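Local coordinates for protein glycoside hydrolase family 81 (Clostridium thermocellum, PDB 6FOP) that probably hydrolyses the beta-1,3-glucosidic bonds of laminarin and related beta-1,3-glucans, as a family 81 glycoside hydrolase, and is held here in an engineered mutant form, at residues A[25-36]-A[100-108]; A[206-217]-A[275-283]. All blocks are in the same frame, centred on the assembly; numbering follows the deposited sequence. Where two conformers were deposited one is given.

Contact 1: residues A[25-36]-A[100-108]; sequences IYKTSNLQGAVP and PDARADKIS. With MG (magnesium ion), chain Y.
Two side chains of a tight turn grip one carboxylate oxygen, Asp105 OD1. Thr28 OG1 donates to it at 2.6 Å from the anti side, well out of the carboxylate plane, while Asn30 ND2 meets its syn lone pair at 2.8 Å. Asp105 OD1 lies almost in the Asn30 amide plane, and the N-H points nearly straight at it (167°), although the two flat groups stand at 89°. Although the CB of Asp105 starts out away from the loop, CG lies opposite the backbone N (chi1 -170°), and this brings the acid back to the turn; its OD2 is paired with Lys124. Thr28 OG1 also accepts from Asn30 N, an ST turn within the type I turn Thr28–Leu31, so one small hydroxyl serves both loop and strand. A water bridges the carbonyls of Asn30 and Asp105.

Beside this polar knot the backbones join: Ala104 N donates to Tyr26 O, and Thr28 N to Ala104 O, a single parallel bridge centred on Lys27 and Ala104. Arg103 lays its extended chain across the Tyr26–Lys27 backbone, and its NH1 gives Lys27 O a 3.0 Å bond in the guanidinium plane. Its NE holds Asp101 OD2 in a salt bridge, and Tyr26 CD1 lies 4.0 Å over one face of the group. Farther along, Leu31 packs on Ala104 CB and Ile107, and Pro36 CG and Ile107 CD1 reach toward each other at 4.0 Å, compact apolar groups that suit a partly covered patch.

Ala102 O binds magnesium at 2.2 Å beside the carbonyls of Ile44, Asn47 and Tyr49. The whole is an irregular loop bridged to an antiparallel sheet's edge strand, which forms a classic beta bulge (Asp105, Lys106) opposite Asp113 of strand 111–118, next to a main-chain metal site.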
loop_
_atom_site.group_PDB
_atom_site.type_symbol
_atom_site.label_atom_id
_atom_site.label_comp_id
_atom_site.label_asym_id
_atom_site.label_seq_id
_atom_site.Cartn_x
_atom_site.Cartn_y
_atom_site.Cartn_z
ATOM N N ILE A 25 5.665 5.407 -23.295
ATOM C CA ILE A 25 6.122 4.645 -22.132
ATOM C C ILE A 25 7.625 4.453 -22.252
ATOM O O ILE A 25 8.110 3.816 -23.192
ATOM C CB ILE A 25 5.419 3.289 -21.983
ATOM C CG1 ILE A 25 3.895 3.470 -21.984
ATOM C CG2 ILE A 25 5.835 2.631 -20.661
ATOM C CD1 ILE A 25 3.101 2.196 -21.809
ATOM N N TYR A 26 8.370 5.015 -21.296
ATOM C CA TYR A 26 9.829 4.982 -21.305
ATOM C C TYR A 26 10.283 3.644 -20.710
ATOM O O TYR A 26 10.694 3.522 -19.552
ATOM C CB TYR A 26 10.422 6.227 -20.600
ATOM C CG TYR A 26 10.241 7.477 -21.410
ATOM C CD1 TYR A 26 11.154 7.812 -22.417
ATOM C CD2 TYR A 26 9.140 8.330 -21.197
ATOM C CE1 TYR A 26 10.974 8.952 -23.188
ATOM C CE2 TYR A 26 8.959 9.477 -21.965
ATOM C CZ TYR A 26 9.888 9.785 -22.955
ATOM O OH TYR A 26 9.733 10.914 -23.719
ATOM N N LYS A 27 10.166 2.627 -21.567
ATOM C CA LYS A 27 10.559 1.267 -21.272
ATOM C C LYS A 27 11.406 0.750 -22.440
ATOM O O LYS A 27 11.330 1.270 -23.563
ATOM C CB LYS A 27 9.341 0.349 -21.037
ATOM C CG LYS A 27 8.394 0.213 -22.217
ATOM C CD LYS A 27 7.272 -0.756 -21.895
ATOM C CE LYS A 27 6.112 -0.632 -22.862
ATOM N NZ LYS A 27 6.482 -1.098 -24.213
ATOM N N THR A 28 12.200 -0.266 -22.148
ATOM C CA THR A 28 12.929 -0.984 -23.184
ATOM C C THR A 28 12.098 -2.122 -23.716
ATOM O O THR A 28 11.068 -2.463 -23.160
ATOM C CB THR A 28 14.260 -1.622 -22.681
ATOM O OG1 THR A 28 13.929 -2.761 -21.871
ATOM C CG2 THR A 28 15.092 -0.624 -21.881
ATOM N N SER A 29 12.592 -2.761 -24.772
ATOM C CA SER A 29 11.929 -3.938 -25.332
ATOM C C SER A 29 11.937 -5.153 -24.391
ATOM O O SER A 29 11.215 -6.106 -24.624
ATOM C CB SER A 29 12.561 -4.322 -26.672
ATOM O OG SER A 29 13.935 -4.594 -26.508
ATOM N N ASN A 30 12.758 -5.132 -23.344
ATOM C CA ASN A 30 12.760 -6.225 -22.384
ATOM C C ASN A 30 11.602 -6.195 -21.389
ATOM O O ASN A 30 11.353 -7.202 -20.744
ATOM C CB ASN A 30 14.096 -6.289 -21.645
ATOM C CG ASN A 30 15.247 -6.604 -22.584
ATOM O OD1 ASN A 30 15.158 -7.533 -23.403
ATOM N ND2 ASN A 30 16.338 -5.848 -22.467
ATOM N N LEU A 31 10.946 -5.050 -21.230
ATOM C CA LEU A 31 9.838 -4.935 -20.277
ATOM C C LEU A 31 8.558 -5.306 -21.025
ATOM O O LEU A 31 8.014 -4.502 -21.778
ATOM C CB LEU A 31 9.774 -3.531 -19.676
ATOM C CG LEU A 31 8.843 -3.397 -18.467
ATOM C CD1 LEU A 31 9.496 -4.005 -17.243
ATOM C CD2 LEU A 31 8.468 -1.959 -18.200
ATOM N N GLN A 32 8.096 -6.534 -20.819
ATOM C CA GLN A 32 6.980 -7.107 -21.575
ATOM C C GLN A 32 5.754 -7.283 -20.688
ATOM O O GLN A 32 5.861 -7.383 -19.478
ATOM C CB GLN A 32 7.388 -8.456 -22.161
ATOM C CG GLN A 32 8.584 -8.399 -23.116
ATOM C CD GLN A 32 8.880 -9.736 -23.751
ATOM O OE1 GLN A 32 9.273 -10.698 -23.075
ATOM N NE2 GLN A 32 8.694 -9.812 -25.055
ATOM N N GLY A 33 4.597 -7.371 -21.332
ATOM C CA GLY A 33 3.330 -7.447 -20.640
ATOM C C GLY A 33 2.927 -6.135 -20.006
ATOM O O GLY A 33 3.526 -5.084 -20.229
ATOM N N ALA A 34 1.905 -6.195 -19.178
ATOM C CA ALA A 34 1.399 -4.987 -18.557
ATOM C C ALA A 34 2.480 -4.287 -17.725
ATOM O O ALA A 34 3.281 -4.944 -17.044
ATOM C CB ALA A 34 0.187 -5.302 -17.722
ATOM N N VAL A 35 2.468 -2.970 -17.779
ATOM C CA VAL A 35 3.519 -2.131 -17.198
ATOM C C VAL A 35 3.193 -1.791 -15.748
ATOM O O VAL A 35 2.139 -1.235 -15.473
ATOM C CB VAL A 35 3.648 -0.842 -18.032
ATOM C CG1 VAL A 35 4.697 0.074 -17.444
ATOM C CG2 VAL A 35 3.951 -1.190 -19.489
ATOM N N PRO A 36 4.088 -2.116 -14.796
ATOM C CA PRO A 36 3.835 -1.700 -13.414
ATOM C C PRO A 36 3.661 -0.190 -13.278
ATOM O O PRO A 36 4.372 0.587 -13.934
ATOM C CB PRO A 36 5.091 -2.175 -12.664
ATOM C CG PRO A 36 5.561 -3.325 -13.502
ATOM C CD PRO A 36 5.320 -2.905 -14.906
ATOM N N PRO A 100 19.685 10.432 -23.986
ATOM C CA PRO A 100 18.417 10.973 -24.475
ATOM C C PRO A 100 17.228 10.721 -23.548
ATOM O O PRO A 100 16.255 11.463 -23.608
ATOM C CB PRO A 100 18.201 10.224 -25.792
ATOM C CG PRO A 100 18.926 8.960 -25.633
ATOM C CD PRO A 100 20.137 9.285 -24.796
ATOM N N ASP A 101 17.321 9.711 -22.686
ATOM C CA ASP A 101 16.214 9.340 -21.779
ATOM C C ASP A 101 16.702 8.294 -20.791
ATOM O O ASP A 101 17.852 7.851 -20.889
ATOM C CB ASP A 101 14.985 8.847 -22.555
ATOM C CG ASP A 101 15.250 7.634 -23.450
ATOM O OD1 ASP A 101 15.968 6.706 -23.057
ATOM O OD2 ASP A 101 14.664 7.584 -24.551
ATOM N N ALA A 102 15.828 7.907 -19.857
ATOM C CA ALA A 102 16.040 6.749 -19.003
ATOM C C ALA A 102 14.799 5.896 -19.146
ATOM O O ALA A 102 13.666 6.403 -18.994
ATOM C CB ALA A 102 16.252 7.159 -17.573
ATOM N N ARG A 103 15.014 4.597 -19.379
ATOM C CA ARG A 103 13.930 3.648 -19.640
ATOM C C ARG A 103 13.976 2.461 -18.692
ATOM O O ARG A 103 15.039 1.916 -18.411
ATOM C CB ARG A 103 14.000 3.119 -21.059
ATOM C CG ARG A 103 13.721 4.204 -22.097
ATOM C CD ARG A 103 13.942 3.754 -23.522
ATOM N NE ARG A 103 13.514 4.818 -24.441
ATOM C CZ ARG A 103 12.322 4.890 -25.051
ATOM N NH1 ARG A 103 11.376 3.957 -24.893
ATOM N NH2 ARG A 103 12.063 5.923 -25.840
ATOM N N ALA A 104 12.804 2.031 -18.206
ATOM C CA ALA A 104 12.752 0.831 -17.365
ATOM C C ALA A 104 12.935 -0.415 -18.226
ATOM O O ALA A 104 12.278 -0.573 -19.236
ATOM C CB ALA A 104 11.434 0.746 -16.607
ATOM N N ASP A 105 13.811 -1.292 -17.761
ATOM C CA ASP A 105 14.139 -2.556 -18.420
ATOM C C ASP A 105 13.543 -3.784 -17.717
ATOM O O ASP A 105 13.144 -4.759 -18.378
ATOM C CB ASP A 105 15.675 -2.671 -18.503
ATOM C CG ASP A 105 16.139 -3.817 -19.369
ATOM O OD1 ASP A 105 16.003 -3.733 -20.601
ATOM O OD2 ASP A 105 16.658 -4.787 -18.798
ATOM N N LYS A 106 13.492 -3.726 -16.387
ATOM C CA LYS A 106 12.992 -4.816 -15.543
ATOM C C LYS A 106 12.494 -4.197 -14.235
ATOM O O LYS A 106 13.180 -3.370 -13.634
ATOM C CB LYS A 106 14.091 -5.852 -15.270
ATOM C CG LYS A 106 13.657 -7.083 -14.491
ATOM C CD LYS A 106 14.734 -8.163 -14.380
ATOM C CE LYS A 106 14.234 -9.387 -13.605
ATOM N NZ LYS A 106 15.226 -10.486 -13.420
ATOM N N ILE A 107 11.297 -4.596 -13.797
ATOM C CA ILE A 107 10.744 -4.149 -12.518
ATOM C C ILE A 107 10.368 -5.400 -11.761
ATOM O O ILE A 107 9.556 -6.207 -12.233
ATOM C CB ILE A 107 9.558 -3.198 -12.683
ATOM C CG1 ILE A 107 9.979 -1.928 -13.431
ATOM C CG2 ILE A 107 9.003 -2.851 -11.307
ATOM C CD1 ILE A 107 8.825 -1.031 -13.866
ATOM N N SER A 108 10.995 -5.593 -10.612
ATOM C CA SER A 108 10.663 -6.705 -9.730
ATOM C C SER A 108 9.947 -6.197 -8.472
ATOM O O SER A 108 9.503 -5.041 -8.426
ATOM C CB SER A 108 11.906 -7.557 -9.443
ATOM O OG SER A 108 12.908 -6.777 -8.843
HETATM MG MG MG Y . 12.222 7.910 -18.170
HETATM O O HOH W 1 11.569 -7.219 -17.704
#

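Contact 2: residues A[206-217]-A[275-283]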
loop_
_atom_site.group_PDB
_atom_site.type_symbol
_atom_site.label_atom_id
_atom_site.label_comp_id
_atom_site.label_asym_id
_atom_site.label_seq_id
_atom_site.Cartn_x
_atom_site.Cartn_y
_atom_site.Cartn_z
ATOM N N LEU A 206 27.258 3.941 3.416
ATOM C CA LEU A 206 27.860 3.285 4.571
ATOM C C LEU A 206 27.374 3.942 5.839
ATOM O O LEU A 206 27.106 5.129 5.848
ATOM C CB LEU A 206 29.384 3.421 4.489
ATOM C CG LEU A 206 30.006 2.871 3.213
ATOM C CD1 LEU A 206 31.485 3.251 3.139
ATOM C CD2 LEU A 206 29.835 1.372 3.100
ATOM N N PRO A 207 27.334 3.179 6.937
ATOM C CA PRO A 207 26.879 3.723 8.203
ATOM C C PRO A 207 27.977 4.460 8.975
ATOM O O PRO A 207 27.677 5.098 9.987
ATOM C CB PRO A 207 26.431 2.474 8.982
ATOM C CG PRO A 207 27.249 1.372 8.400
ATOM C CD PRO A 207 27.447 1.712 6.953
ATOM N N ASP A 208 29.226 4.368 8.525
ATOM C CA ASP A 208 30.343 5.020 9.221
ATOM C C ASP A 208 31.519 5.093 8.254
ATOM O O ASP A 208 31.422 4.585 7.145
ATOM C CB ASP A 208 30.699 4.265 10.531
ATOM C CG ASP A 208 31.176 2.854 10.296
ATOM O OD1 ASP A 208 32.230 2.704 9.661
ATOM O OD2 ASP A 208 30.483 1.886 10.722
ATOM N N ASN A 209 32.613 5.729 8.673
ATOM C CA ASN A 209 33.812 5.863 7.843
ATOM C C ASN A 209 34.961 4.985 8.300
ATOM O O ASN A 209 36.100 5.299 7.993
ATOM C CB ASN A 209 34.265 7.321 7.745
ATOM C CG ASN A 209 34.742 7.915 9.073
ATOM O OD1 ASN A 209 34.677 7.297 10.144
ATOM N ND2 ASN A 209 35.273 9.132 8.987
ATOM N N THR A 210 34.674 3.862 8.959
ATOM C CA THR A 210 35.743 2.971 9.366
ATOM C C THR A 210 36.116 2.021 8.226
ATOM O O THR A 210 35.282 1.619 7.404
ATOM C CB THR A 210 35.385 2.154 10.624
ATOM O OG1 THR A 210 34.374 1.170 10.339
ATOM C CG2 THR A 210 34.941 3.081 11.756
ATOM N N VAL A 211 37.392 1.621 8.245
ATOM C CA VAL A 211 37.876 0.672 7.247
ATOM C C VAL A 211 37.233 -0.689 7.462
ATOM O O VAL A 211 36.937 -1.367 6.513
ATOM C CB VAL A 211 39.420 0.606 7.277
ATOM C CG1 VAL A 211 39.940 -0.482 6.348
ATOM C CG2 VAL A 211 39.984 1.961 6.883
ATOM N N SER A 212 37.001 -1.075 8.707
ATOM C CA SER A 212 36.329 -2.337 9.000
ATOM C C SER A 212 34.930 -2.434 8.333
ATOM O O SER A 212 34.596 -3.434 7.708
ATOM C CB SER A 212 36.210 -2.542 10.517
ATOM O OG SER A 212 35.510 -3.750 10.762
ATOM N N THR A 213 34.149 -1.364 8.447
ATOM C CA THR A 213 32.853 -1.309 7.805
ATOM C C THR A 213 32.971 -1.351 6.299
ATOM O O THR A 213 32.261 -2.123 5.643
ATOM C CB THR A 213 32.074 -0.094 8.291
ATOM O OG1 THR A 213 31.837 -0.258 9.697
ATOM C CG2 THR A 213 30.745 0.074 7.542
ATOM N N LEU A 214 33.889 -0.573 5.746
ATOM C CA LEU A 214 34.085 -0.559 4.298
ATOM C C LEU A 214 34.459 -1.942 3.786
ATOM O O LEU A 214 33.965 -2.369 2.747
ATOM C CB LEU A 214 35.154 0.455 3.937
ATOM C CG LEU A 214 35.497 0.594 2.459
ATOM C CD1 LEU A 214 34.296 1.075 1.643
ATOM C CD2 LEU A 214 36.663 1.557 2.304
ATOM N N THR A 215 35.294 -2.661 4.538
ATOM C CA THR A 215 35.707 -4.013 4.146
ATOM C C THR A 215 34.496 -4.941 4.080
ATOM O O THR A 215 34.372 -5.747 3.164
ATOM C CB THR A 215 36.744 -4.559 5.148
ATOM O OG1 THR A 215 37.880 -3.679 5.186
ATOM C CG2 THR A 215 37.196 -5.924 4.772
ATOM N N TYR A 216 33.599 -4.836 5.056
ATOM C CA TYR A 216 32.396 -5.681 5.074
ATOM C C TYR A 216 31.490 -5.370 3.888
ATOM O O TYR A 216 31.019 -6.285 3.200
ATOM C CB TYR A 216 31.645 -5.463 6.376
ATOM C CG TYR A 216 30.456 -6.405 6.499
ATOM C CD1 TYR A 216 30.633 -7.732 6.899
ATOM C CD2 TYR A 216 29.164 -5.986 6.172
ATOM C CE1 TYR A 216 29.566 -8.608 6.979
ATOM C CE2 TYR A 216 28.087 -6.863 6.277
ATOM C CZ TYR A 216 28.289 -8.155 6.687
ATOM O OH TYR A 216 27.205 -9.004 6.757
ATOM N N TYR A 217 31.261 -4.099 3.615
ATOM C CA TYR A 217 30.442 -3.710 2.452
ATOM C C TYR A 217 31.107 -4.115 1.136
ATOM O O TYR A 217 30.432 -4.566 0.226
ATOM C CB TYR A 217 30.070 -2.246 2.504
ATOM C CG TYR A 217 28.901 -1.960 3.441
ATOM C CD1 TYR A 217 29.030 -2.093 4.817
ATOM C CD2 TYR A 217 27.668 -1.558 2.936
ATOM C CE1 TYR A 217 27.965 -1.821 5.664
ATOM C CE2 TYR A 217 26.602 -1.289 3.772
ATOM C CZ TYR A 217 26.763 -1.427 5.128
ATOM O OH TYR A 217 25.709 -1.159 5.976
ATOM N N LEU A 275 18.477 -11.794 12.754
ATOM C CA LEU A 275 19.595 -11.478 13.649
ATOM C C LEU A 275 20.318 -10.270 13.055
ATOM O O LEU A 275 21.297 -10.430 12.336
ATOM C CB LEU A 275 20.522 -12.681 13.804
ATOM C CG LEU A 275 19.988 -13.747 14.745
ATOM C CD1 LEU A 275 20.839 -14.997 14.649
ATOM C CD2 LEU A 275 19.953 -13.223 16.185
ATOM N N PRO A 276 19.857 -9.057 13.368
ATOM C CA PRO A 276 20.412 -7.870 12.735
ATOM C C PRO A 276 21.914 -7.699 12.919
ATOM O O PRO A 276 22.479 -8.076 13.938
ATOM C CB PRO A 276 19.650 -6.734 13.393
ATOM C CG PRO A 276 18.334 -7.363 13.709
ATOM C CD PRO A 276 18.725 -8.704 14.238
ATOM N N LEU A 277 22.507 -7.103 11.895
ATOM C CA LEU A 277 23.863 -6.619 11.927
ATOM C C LEU A 277 23.900 -5.378 12.810
ATOM O O LEU A 277 22.859 -4.860 13.207
ATOM C CB LEU A 277 24.309 -6.255 10.509
ATOM C CG LEU A 277 24.314 -7.370 9.463
ATOM C CD1 LEU A 277 24.641 -6.772 8.111
ATOM C CD2 LEU A 277 25.295 -8.462 9.821
ATOM N N PRO A 278 25.116 -4.880 13.146
ATOM C CA PRO A 278 25.170 -3.653 13.938
ATOM C C PRO A 278 24.683 -2.412 13.211
ATOM O O PRO A 278 24.306 -1.412 13.843
ATOM C CB PRO A 278 26.674 -3.503 14.255
ATOM C CG PRO A 278 27.251 -4.852 14.076
ATOM C CD PRO A 278 26.443 -5.514 13.015
ATOM N N TYR A 279 24.689 -2.456 11.894
ATOM C CA TYR A 279 24.514 -1.263 11.094
ATOM C C TYR A 279 23.060 -0.846 10.984
ATOM O O TYR A 279 22.173 -1.691 10.749
ATOM C CB TYR A 279 25.051 -1.516 9.696
ATOM C CG TYR A 279 26.434 -2.088 9.652
ATOM C CD1 TYR A 279 27.498 -1.464 10.320
ATOM C CD2 TYR A 279 26.686 -3.254 8.942
ATOM C CE1 TYR A 279 28.773 -1.986 10.258
ATOM C CE2 TYR A 279 27.954 -3.783 8.891
ATOM C CZ TYR A 279 28.991 -3.146 9.550
ATOM O OH TYR A 279 30.268 -3.646 9.481
ATOM N N THR A 280 22.816 0.453 11.129
ATOM C CA THR A 280 21.479 1.016 10.935
ATOM C C THR A 280 21.567 2.251 10.060
ATOM O O THR A 280 22.663 2.855 9.922
ATOM C CB THR A 280 20.817 1.404 12.264
ATOM O OG1 THR A 280 21.602 2.393 12.936
ATOM C CG2 THR A 280 20.647 0.200 13.170
ATOM N N TYR A 281 20.427 2.640 9.498
ATOM C CA TYR A 281 20.276 3.907 8.784
ATOM C C TYR A 281 19.115 4.683 9.367
ATOM O O TYR A 281 18.040 4.099 9.617
ATOM C CB TYR A 281 20.043 3.692 7.293
ATOM C CG TYR A 281 21.186 2.970 6.604
ATOM C CD1 TYR A 281 22.321 3.665 6.215
ATOM C CD2 TYR A 281 21.161 1.602 6.421
ATOM C CE1 TYR A 281 23.379 3.009 5.605
ATOM C CE2 TYR A 281 22.221 0.944 5.810
ATOM C CZ TYR A 281 23.344 1.660 5.443
ATOM O OH TYR A 281 24.374 0.991 4.823
ATOM N N SER A 282 19.306 5.977 9.566
ATOM C CA SER A 282 18.224 6.844 9.969
ATOM C C SER A 282 17.555 7.388 8.727
ATOM O O SER A 282 18.169 8.078 7.921
ATOM C CB SER A 282 18.769 7.982 10.816
ATOM O OG SER A 282 17.722 8.858 11.182
ATOM N N THR A 283 16.286 7.022 8.545
ATOM C CA THR A 283 15.527 7.354 7.353
ATOM C C THR A 283 14.210 8.015 7.706
ATOM O O THR A 283 13.801 8.092 8.862
ATOM C CB THR A 283 15.211 6.089 6.512
ATOM O OG1 THR A 283 14.079 5.385 7.067
ATOM C CG2 THR A 283 16.416 5.161 6.389
HETATM O O HOH W 2 31.890 -2.577 11.111
#
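Tyr279 is the bump of this contact: its ring pushes into a hollow lined by Pro207, Thr213, Tyr216 and Tyr217. Pro207 CG presses close, 3.4 Å from Tyr279 CD1, where the rigid, compact proline ring makes a firm wall. Tyr217 CE1 lies over one face of the Tyr279 ring, offset toward its rim, and the two side chains slide past each other in opposite directions. Tyr216 arrives at the edge instead, CD2 at 3.7 Å from Tyr279 CE2, with the ring planes 49° apart. The three tyrosines form an aromatic cluster in which Tyr279 touches both of the others. Leu277 sets both its methyls against Tyr216 OH, a hydroxyl that bonds to Gln292.

One wall of the hollow is the start of helix 211–220, where Asp208 OD1 takes both Thr210 N, an Asx turn, and Thr210 OG1. Thr210, the N-cap, accepts in turn from Thr213 N. Asp208 also takes Thr213 OG1 on the syn lone pair of OD2 at 2.7 Å. With OG1 lying opposite its own carbonyl carbon (chi1 -64°), Thr213 OG1 comes obliquely to 3.6 Å from Tyr279 CE1. A water reaches both Thr213 OG1 and Tyr279 OH, lying in the plane of the ring at its edge.

Deeper, Tyr217 and Tyr281 come from opposite directions, and Tyr217 OH donates to Tyr281 OH at 2.8 Å; Tyr281 OH is bonded in turn to Val205 O. Tyrosine suits these places because its ring fills space while its hydroxyl can join a relay at the far end. The chemistry therefore implies mainly apolar, shape-driven adhesion, and the hydroxyls of the buried pair Tyr217 and Tyr281, satisfied by each other and by Val205 O, probably cost little to bury.

Overall arrangement
Contact 1 and contact 2 lie well apart in the single chain: their centres are about 33 Å from each other and their nearest atoms about 19 Å. One eight-stranded antiparallel sheet has a part in both, since contact 1 sits on its outermost strand 103–107, whereas contact 2 joins the end of its strand 200–206 to strand 280–283 of another, three-stranded sheet. Both are partly buried, their centres about 22 and 29 Å from the chain centre. Contact 1 carries a magnesium ligand, and the side chain of Pro36 is about 7 Å from a bound calcium; in contact 2 the side chain of Tyr279 lies beside a bound methylpentanediol, probably a crystallisation additive.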